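Local atomic coordinates of hypothetical 30.2 KD protein c25g10.02 IN chromosome I (Schizosaccharomyces pombe, PDB entry 1KCF), a protein that resolves Holliday junctions as a homodimeric mitochondrial endonuclease, cleaving four-way DNA junctions at the point of strand exchange. Residues 8-18 / 241-252. Numbering follows the deposited sequence.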
loop_
_atom_site.group_PDB
_atom_site.type_symbol
_atom_site.label_atom_id
_atom_site.label_comp_id
_atom_site.label_asym_id
_atom_site.label_seq_id
_atom_site.Cartn_x
_atom_site.Cartn_y
_atom_site.Cartn_z
ATOM N N PHE A 8 34.574 -14.959 6.310
ATOM C CA PHE A 8 33.919 -15.604 7.442
ATOM C C PHE A 8 32.771 -14.745 7.959
ATOM O O PHE A 8 31.724 -15.261 8.349
ATOM C CB PHE A 8 34.926 -15.862 8.569
ATOM C CG PHE A 8 34.334 -16.563 9.762
ATOM C CD1 PHE A 8 33.656 -17.769 9.610
ATOM C CD2 PHE A 8 34.446 -16.016 11.036
ATOM C CE1 PHE A 8 33.097 -18.419 10.711
ATOM C CE2 PHE A 8 33.889 -16.659 12.142
ATOM C CZ PHE A 8 33.214 -17.861 11.977
ATOM N N LEU A 9 32.974 -13.432 7.962
ATOM C CA LEU A 9 31.944 -12.510 8.417
ATOM C C LEU A 9 30.756 -12.545 7.466
ATOM O O LEU A 9 29.604 -12.457 7.891
ATOM C CB LEU A 9 32.497 -11.087 8.497
ATOM C CG LEU A 9 33.533 -10.834 9.591
ATOM C CD1 LEU A 9 34.041 -9.406 9.491
ATOM C CD2 LEU A 9 32.906 -11.090 10.956
ATOM N N GLN A 10 31.043 -12.672 6.176
ATOM C CA GLN A 10 29.999 -12.734 5.163
ATOM C C GLN A 10 29.192 -14.011 5.372
ATOM O O GLN A 10 27.979 -14.040 5.153
ATOM C CB GLN A 10 30.618 -12.739 3.761
ATOM C CG GLN A 10 31.624 -11.625 3.517
ATOM C CD GLN A 10 32.210 -11.651 2.116
ATOM O OE1 GLN A 10 32.599 -12.707 1.611
ATOM N NE2 GLN A 10 32.289 -10.483 1.485
ATOM N N HIS A 11 29.876 -15.070 5.796
ATOM C CA HIS A 11 29.223 -16.350 6.038
ATOM C C HIS A 11 28.248 -16.204 7.201
ATOM O O HIS A 11 27.116 -16.684 7.140
ATOM C CB HIS A 11 30.264 -17.424 6.360
ATOM C CG HIS A 11 29.673 -18.770 6.640
ATOM N ND1 HIS A 11 28.966 -19.484 5.696
ATOM C CD2 HIS A 11 29.665 -19.525 7.765
ATOM C CE1 HIS A 11 28.548 -20.619 6.226
ATOM N NE2 HIS A 11 28.959 -20.669 7.481
ATOM N N ILE A 12 28.700 -15.534 8.257
ATOM C CA ILE A 12 27.875 -15.299 9.433
ATOM C C ILE A 12 26.632 -14.492 9.047
ATOM O O ILE A 12 25.528 -14.758 9.531
ATOM C CB ILE A 12 28.669 -14.532 10.524
ATOM C CG1 ILE A 12 29.794 -15.424 11.062
ATOM C CG2 ILE A 12 27.743 -14.096 11.653
ATOM C CD1 ILE A 12 30.618 -14.789 12.162
ATOM N N CYS A 13 26.815 -13.506 8.173
ATOM C CA CYS A 13 25.701 -12.679 7.726
ATOM C C CYS A 13 24.658 -13.528 7.014
ATOM O O CYS A 13 23.457 -13.332 7.196
ATOM C CB CYS A 13 26.196 -11.563 6.804
ATOM S SG CYS A 13 27.017 -10.210 7.691
ATOM N N LYS A 14 25.122 -14.480 6.212
ATOM C CA LYS A 14 24.217 -15.361 5.490
ATOM C C LYS A 14 23.494 -16.301 6.449
ATOM O O LYS A 14 22.348 -16.676 6.209
ATOM C CB LYS A 14 24.985 -16.181 4.451
ATOM C CG LYS A 14 24.141 -17.247 3.772
ATOM C CD LYS A 14 24.930 -18.024 2.723
ATOM C CE LYS A 14 25.321 -17.138 1.552
ATOM N NZ LYS A 14 26.062 -17.897 0.511
ATOM N N LEU A 15 24.166 -16.678 7.532
ATOM C CA LEU A 15 23.578 -17.580 8.514
ATOM C C LEU A 15 22.606 -16.861 9.438
ATOM O O LEU A 15 21.858 -17.502 10.172
ATOM C CB LEU A 15 24.670 -18.240 9.360
ATOM C CG LEU A 15 25.669 -19.204 8.713
ATOM C CD1 LEU A 15 26.622 -19.702 9.786
ATOM C CD2 LEU A 15 24.949 -20.378 8.064
ATOM N N THR A 16 22.617 -15.532 9.404
ATOM C CA THR A 16 21.734 -14.742 10.253
ATOM C C THR A 16 20.777 -13.870 9.448
ATOM O O THR A 16 20.112 -12.993 9.997
ATOM C CB THR A 16 22.545 -13.840 11.200
ATOM O OG1 THR A 16 23.452 -13.042 10.435
ATOM C CG2 THR A 16 23.337 -14.684 12.198
ATOM N N GLY A 17 20.714 -14.113 8.143
ATOM C CA GLY A 17 19.826 -13.351 7.285
ATOM C C GLY A 17 20.157 -11.873 7.197
ATOM O O GLY A 17 19.275 -11.046 6.975
ATOM N N LEU A 18 21.430 -11.536 7.368
ATOM C CA LEU A 18 21.857 -10.143 7.302
ATOM C C LEU A 18 22.533 -9.858 5.972
ATOM O O LEU A 18 22.893 -10.781 5.238
ATOM C CB LEU A 18 22.827 -9.830 8.444
ATOM C CG LEU A 18 22.302 -9.928 9.877
ATOM C CD1 LEU A 18 23.455 -9.710 10.854
ATOM C CD2 LEU A 18 21.199 -8.891 10.101
ATOM N N TRP A 241 17.840 -17.670 12.361
ATOM C CA TRP A 241 18.767 -16.545 12.284
ATOM C C TRP A 241 18.880 -15.913 13.656
ATOM O O TRP A 241 19.977 -15.616 14.125
ATOM C CB TRP A 241 18.286 -15.470 11.305
ATOM C CG TRP A 241 18.198 -15.906 9.883
ATOM C CD1 TRP A 241 18.822 -16.974 9.312
ATOM C CD2 TRP A 241 17.442 -15.275 8.841
ATOM N NE1 TRP A 241 18.501 -17.052 7.979
ATOM C CE2 TRP A 241 17.654 -16.023 7.662
ATOM C CE3 TRP A 241 16.608 -14.151 8.787
ATOM C CZ2 TRP A 241 17.059 -15.683 6.439
ATOM C CZ3 TRP A 241 16.014 -13.813 7.568
ATOM C CH2 TRP A 241 16.245 -14.579 6.414
ATOM N N GLN A 242 17.735 -15.704 14.296
ATOM C CA GLN A 242 17.706 -15.086 15.614
ATOM C C GLN A 242 18.454 -15.946 16.626
ATOM O O GLN A 242 19.096 -15.425 17.539
ATOM C CB GLN A 242 16.259 -14.876 16.077
ATOM C CG GLN A 242 15.361 -14.175 15.061
ATOM C CD GLN A 242 16.053 -13.019 14.364
ATOM O OE1 GLN A 242 16.581 -12.113 15.012
ATOM N NE2 GLN A 242 16.051 -13.044 13.032
ATOM N N ALA A 243 18.364 -17.261 16.465
ATOM C CA ALA A 243 19.044 -18.183 17.362
ATOM C C ALA A 243 20.548 -18.037 17.163
ATOM O O ALA A 243 21.301 -17.898 18.127
ATOM C CB ALA A 243 18.612 -19.618 17.073
ATOM N N GLN A 244 20.977 -18.066 15.907
ATOM C CA GLN A 244 22.388 -17.927 15.587
ATOM C C GLN A 244 22.926 -16.582 16.045
ATOM O O GLN A 244 24.095 -16.468 16.402
ATOM C CB GLN A 244 22.613 -18.081 14.085
ATOM C CG GLN A 244 22.387 -19.487 13.564
ATOM C CD GLN A 244 23.624 -20.064 12.901
ATOM O OE1 GLN A 244 24.655 -20.264 13.548
ATOM N NE2 GLN A 244 23.528 -20.333 11.602
ATOM N N LEU A 245 22.077 -15.561 16.032
ATOM C CA LEU A 245 22.501 -14.234 16.457
ATOM C C LEU A 245 22.753 -14.182 17.961
ATOM O O LEU A 245 23.602 -13.422 18.429
ATOM C CB LEU A 245 21.458 -13.181 16.066
ATOM C CG LEU A 245 21.535 -12.663 14.625
ATOM C CD1 LEU A 245 20.363 -11.738 14.351
ATOM C CD2 LEU A 245 22.856 -11.930 14.408
ATOM N N LYS A 246 22.013 -14.989 18.715
ATOM C CA LYS A 246 22.188 -15.024 20.162
ATOM C C LYS A 246 23.581 -15.558 20.467
ATOM O O LYS A 246 24.109 -15.348 21.552
ATOM C CB LYS A 246 21.128 -15.910 20.802
ATOM N N HIS A 247 24.171 -16.245 19.494
ATOM C CA HIS A 247 25.508 -16.802 19.642
ATOM C C HIS A 247 26.562 -15.872 19.054
ATOM O O HIS A 247 27.571 -15.578 19.694
ATOM C CB HIS A 247 25.608 -18.154 18.929
ATOM C CG HIS A 247 24.775 -19.236 19.544
ATOM N ND1 HIS A 247 23.430 -19.081 19.807
ATOM C CD2 HIS A 247 25.085 -20.501 19.912
ATOM C CE1 HIS A 247 22.949 -20.204 20.309
ATOM N NE2 HIS A 247 23.934 -21.083 20.383
ATOM N N TYR A 248 26.314 -15.400 17.835
ATOM C CA TYR A 248 27.263 -14.543 17.129
ATOM C C TYR A 248 27.425 -13.091 17.568
ATOM O O TYR A 248 28.460 -12.489 17.293
ATOM C CB TYR A 248 26.980 -14.588 15.629
ATOM C CG TYR A 248 27.308 -15.919 14.996
ATOM C CD1 TYR A 248 26.312 -16.696 14.407
ATOM C CD2 TYR A 248 28.617 -16.400 14.977
ATOM C CE1 TYR A 248 26.614 -17.917 13.814
ATOM C CE2 TYR A 248 28.926 -17.620 14.388
ATOM C CZ TYR A 248 27.920 -18.371 13.806
ATOM O OH TYR A 248 28.218 -19.572 13.197
ATOM N N ARG A 249 26.429 -12.519 18.234
ATOM C CA ARG A 249 26.555 -11.135 18.678
ATOM C C ARG A 249 27.755 -10.982 19.605
ATOM O O ARG A 249 28.676 -10.211 19.320
ATOM C CB ARG A 249 25.293 -10.664 19.405
ATOM C CG ARG A 249 24.109 -10.374 18.501
ATOM C CD ARG A 249 23.040 -9.602 19.256
ATOM N NE ARG A 249 21.798 -9.471 18.499
ATOM C CZ ARG A 249 20.886 -10.432 18.378
ATOM N NH1 ARG A 249 21.071 -11.605 18.968
ATOM N NH2 ARG A 249 19.784 -10.217 17.671
ATOM N N ASN A 250 27.742 -11.718 20.713
ATOM C CA ASN A 250 28.841 -11.648 21.668
ATOM C C ASN A 250 30.147 -12.104 21.055
ATOM O O ASN A 250 31.204 -11.557 21.354
ATOM C CB ASN A 250 28.533 -12.481 22.913
ATOM C CG ASN A 250 27.462 -11.851 23.771
ATOM O OD1 ASN A 250 27.320 -10.628 23.799
ATOM N ND2 ASN A 250 26.711 -12.677 24.487
ATOM N N PHE A 251 30.078 -13.102 20.185
ATOM C CA PHE A 251 31.277 -13.612 19.537
ATOM C C PHE A 251 31.971 -12.532 18.697
ATOM O O PHE A 251 33.195 -12.383 18.748
ATOM C CB PHE A 251 30.924 -14.810 18.653
ATOM C CG PHE A 251 32.098 -15.387 17.925
ATOM C CD1 PHE A 251 33.095 -16.064 18.615
ATOM C CD2 PHE A 251 32.234 -15.210 16.556
ATOM C CE1 PHE A 251 34.207 -16.558 17.952
ATOM C CE2 PHE A 251 33.341 -15.699 15.884
ATOM C CZ PHE A 251 34.332 -16.374 16.585
ATOM N N CYS A 252 31.188 -11.782 17.927
ATOM C CA CYS A 252 31.734 -10.732 17.070
ATOM C C CYS A 252 32.268 -9.520 17.826
ATOM O O CYS A 252 33.114 -8.794 17.310
ATOM C CB CYS A 252 30.688 -10.279 16.051
ATOM S SG CYS A 252 30.368 -11.487 14.755
HETATM O O HOH W 1 17.718 -11.293 11.287
#
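Gly17 lies flat against the indole of Trp241, next to Thr16, whose CA comes nearest to that of Trp241. A CH-pi contact places Gly17 CA 3.4 Å from the centroid of the six-membered ring of Trp241, almost on the ring normal (11° off). The same face carries the preceding peptide toward its five-membered side, with Thr16 C 3.3 Å from Trp241 CG. The positive phi of Gly17 turns the chain here, and the missing side chain lets the backbone sit on the ring. A second CH-pi contact lies further along, where Ile12 CG2 rests over one face of the Tyr248 ring, 4.1 Å from its centroid. Ile12 CG1 stands beside its own backbone N (chi1 -67°), and from that branch CD1 extends along the CD2 side of the same tyrosine and on to the sulfur of Cys252. At the far end Phe8 and Phe251 meet edge to edge through their CE2 atoms.

Aliphatic packing joins Thr16 CG2 to Leu245 CD2 at 3.6 Å, the side chains crossing at about a right angle, while Thr16 OG1 turns back to bond Ile12 O (2.8 Å). Leu18 CD1 adds to the same leucine methyl. Polar groups also lie on apolar ones: the bent Gln244 chain brings its amide NE2 to 3.3 Å from Leu15 CB, and Leu15 CD1 reaches the Tyr248 hydroxyl.

Ile31 of helix 26-33 touches both Ile12 and Cys252, so the end of helix 224-253 packs against both helices of the N-terminal SAP region. The same long helix carries Asp230, a magnesium ligand of the RNase H-like nuclease domain, and thus joins the two parts. No direct hydrogen bond links the segments, and one water bridges Thr16 O and Gln242 NE2, consistent with an association resting on shape fit.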